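Long-range contact in tryptophan synthase alpha chain (PDB 6V82), which probably cleaves indoleglycerol phosphate to indole and glyceraldehyde 3-phosphate, as the alpha subunit of tryptophan synthase in the last step of tryptophan biosynthesis: residues L150-G155 with G170-I175. Sequence-based numbering, arbitrary orientation.
Sequences LLISAG and GFLYYI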
loop_
_atom_site.group_PDB
_atom_site.type_symbol
_atom_site.label_atom_id
_atom_site.label_comp_id
_atom_site.label_asym_id
_atom_site.label_seq_id
_atom_site.Cartn_x
_atom_site.Cartn_y
_atom_site.Cartn_z
ATOM N N LEU A 150 23.517 -45.173 -2.679
ATOM C CA LEU A 150 22.470 -44.590 -1.853
ATOM C C LEU A 150 23.074 -43.985 -0.592
ATOM O O LEU A 150 24.228 -44.242 -0.253
ATOM C CB LEU A 150 21.420 -45.647 -1.502
ATOM C CG LEU A 150 20.259 -45.834 -2.483
ATOM C CD1 LEU A 150 20.729 -45.959 -3.918
ATOM C CD2 LEU A 150 19.438 -47.053 -2.098
ATOM N N LEU A 151 22.280 -43.155 0.092
ATOM C CA LEU A 151 22.703 -42.437 1.293
ATOM C C LEU A 151 21.776 -42.779 2.455
ATOM O O LEU A 151 20.550 -42.722 2.313
ATOM C CB LEU A 151 22.701 -40.920 1.073
ATOM C CG LEU A 151 23.799 -40.259 0.232
ATOM C CD1 LEU A 151 23.493 -40.300 -1.247
ATOM C CD2 LEU A 151 23.971 -38.819 0.689
ATOM N N ILE A 152 22.355 -43.133 3.605
ATOM C CA ILE A 152 21.560 -43.455 4.780
ATOM C C ILE A 152 22.011 -42.590 5.943
ATOM O O ILE A 152 23.142 -42.104 5.998
ATOM C CB ILE A 152 21.629 -44.944 5.171
ATOM C CG1 ILE A 152 23.050 -45.342 5.536
ATOM C CG2 ILE A 152 21.128 -45.818 4.039
ATOM C CD1 ILE A 152 23.272 -46.829 5.444
ATOM N N SER A 153 21.090 -42.402 6.873
ATOM C CA SER A 153 21.284 -41.615 8.074
ATOM C C SER A 153 21.000 -42.500 9.283
ATOM O O SER A 153 20.493 -43.621 9.153
ATOM C CB SER A 153 20.369 -40.381 8.061
ATOM O OG SER A 153 20.776 -39.430 9.030
ATOM N N ALA A 154 21.342 -41.999 10.475
ATOM C CA ALA A 154 21.024 -42.745 11.688
ATOM C C ALA A 154 19.522 -42.967 11.812
ATOM O O ALA A 154 19.069 -44.068 12.152
ATOM C CB ALA A 154 21.565 -42.018 12.913
ATOM N N GLY A 155 18.733 -41.940 11.518
ATOM C CA GLY A 155 17.297 -42.045 11.596
ATOM C C GLY A 155 16.629 -42.727 10.427
ATOM O O GLY A 155 15.415 -42.578 10.260
ATOM N N GLY A 170 27.639 -51.590 -4.601
ATOM C CA GLY A 170 28.921 -50.917 -4.507
ATOM C C GLY A 170 29.321 -50.512 -3.098
ATOM O O GLY A 170 30.122 -51.199 -2.452
ATOM N N PHE A 171 28.792 -49.382 -2.626
ATOM C CA PHE A 171 29.015 -48.928 -1.260
ATOM C C PHE A 171 27.887 -47.973 -0.902
ATOM O O PHE A 171 27.161 -47.487 -1.773
ATOM C CB PHE A 171 30.377 -48.254 -1.097
ATOM C CG PHE A 171 30.483 -46.941 -1.818
ATOM C CD1 PHE A 171 30.307 -45.747 -1.141
ATOM C CD2 PHE A 171 30.744 -46.902 -3.181
ATOM C CE1 PHE A 171 30.395 -44.531 -1.804
ATOM C CE2 PHE A 171 30.835 -45.690 -3.852
ATOM C CZ PHE A 171 30.660 -44.502 -3.158
ATOM N N LEU A 172 27.750 -47.716 0.395
ATOM C CA LEU A 172 26.733 -46.821 0.933
ATOM C C LEU A 172 27.396 -45.595 1.528
ATOM O O LEU A 172 28.366 -45.709 2.285
ATOM C CB LEU A 172 25.901 -47.502 2.012
ATOM C CG LEU A 172 24.663 -48.238 1.536
ATOM C CD1 LEU A 172 24.074 -49.000 2.707
ATOM C CD2 LEU A 172 23.660 -47.252 0.970
ATOM N N TYR A 173 26.870 -44.430 1.190
ATOM C CA TYR A 173 27.233 -43.229 1.909
ATOM C C TYR A 173 26.439 -43.150 3.205
ATOM O O TYR A 173 25.269 -43.538 3.268
ATOM C CB TYR A 173 26.962 -41.995 1.067
ATOM C CG TYR A 173 28.024 -41.660 0.059
ATOM C CD1 TYR A 173 29.332 -41.440 0.452
ATOM C CD2 TYR A 173 27.705 -41.504 -1.284
ATOM C CE1 TYR A 173 30.300 -41.105 -0.467
ATOM C CE2 TYR A 173 28.661 -41.162 -2.208
ATOM C CZ TYR A 173 29.960 -40.964 -1.794
ATOM O OH TYR A 173 30.929 -40.629 -2.712
ATOM N N TYR A 174 27.089 -42.633 4.240
ATOM C CA TYR A 174 26.501 -42.504 5.563
ATOM C C TYR A 174 26.680 -41.072 6.036
ATOM O O TYR A 174 27.782 -40.525 5.947
ATOM C CB TYR A 174 27.157 -43.482 6.535
ATOM C CG TYR A 174 26.430 -43.587 7.834
ATOM C CD1 TYR A 174 26.754 -42.752 8.893
ATOM C CD2 TYR A 174 25.407 -44.508 8.005
ATOM C CE1 TYR A 174 26.090 -42.830 10.090
ATOM C CE2 TYR A 174 24.728 -44.599 9.209
ATOM C CZ TYR A 174 25.078 -43.752 10.252
ATOM O OH TYR A 174 24.421 -43.812 11.463
ATOM N N ILE A 175 25.599 -40.461 6.517
ATOM C CA ILE A 175 25.645 -39.096 7.045
ATOM C C ILE A 175 25.390 -39.139 8.544
ATOM O O ILE A 175 24.227 -39.099 8.966
ATOM C CB ILE A 175 24.612 -38.179 6.373
ATOM C CG1 ILE A 175 24.424 -38.544 4.906
ATOM C CG2 ILE A 175 25.040 -36.733 6.511
ATOM C CD1 ILE A 175 23.281 -37.805 4.261
HETATM O O HOH W 1 24.394 -47.768 -2.524
#
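Leu150 O accepts the N-H of Tyr173, Tyr173 O accepts that of Ile152, and Ile152 O accepts that of Ile175, each at 3.0 Å between N and O. This alternation pairs Leu151 with Tyr173 and Ile152 with Tyr174 in parallel register, the short strands 151-153 and 172-175 running 34° apart. Ahead of the first direct bond, a water bridges Leu150 N and Phe171 O.

Side chains sort onto two faces. On one, Leu151 and Tyr173 lie side by side, Leu151 CG 3.7 Å from Tyr173 CB, while Leu151 CD2 reaches Ile175 CD1. On the other, Ile152 crosses both Leu172 and Tyr174 at about a right angle. Its CG1 sits between the backbone N and the carbonyl carbon (chi1 62°) and lies 3.5 Å from Tyr174 CD2; CD1 continues to Leu172 CD1 at 3.6 Å. The Tyr174 ring extends past Ile152 toward the loop, where its OH lies 3.6 Å from Ala154 CA.

Within 170-175, Phe171 CE1 stands 3.5 Å above the centre of the Tyr173 ring. That ring also forms a cation-pi contact with Arg205, and its OH is hydrogen-bonded to Glu44, one of two predicted proton acceptors. On the Ile152 face, Val194 and Phe198 of helix 187-198 and Ile164 of helix 158-167 provide further apolar packing.

Helix 158-167 connects the two parallel strands, making a beta-alpha-beta unit of the TIM barrel: Ile152 and Tyr174 face the surrounding helices, whereas Tyr173 points into the barrel, toward the predicted active site.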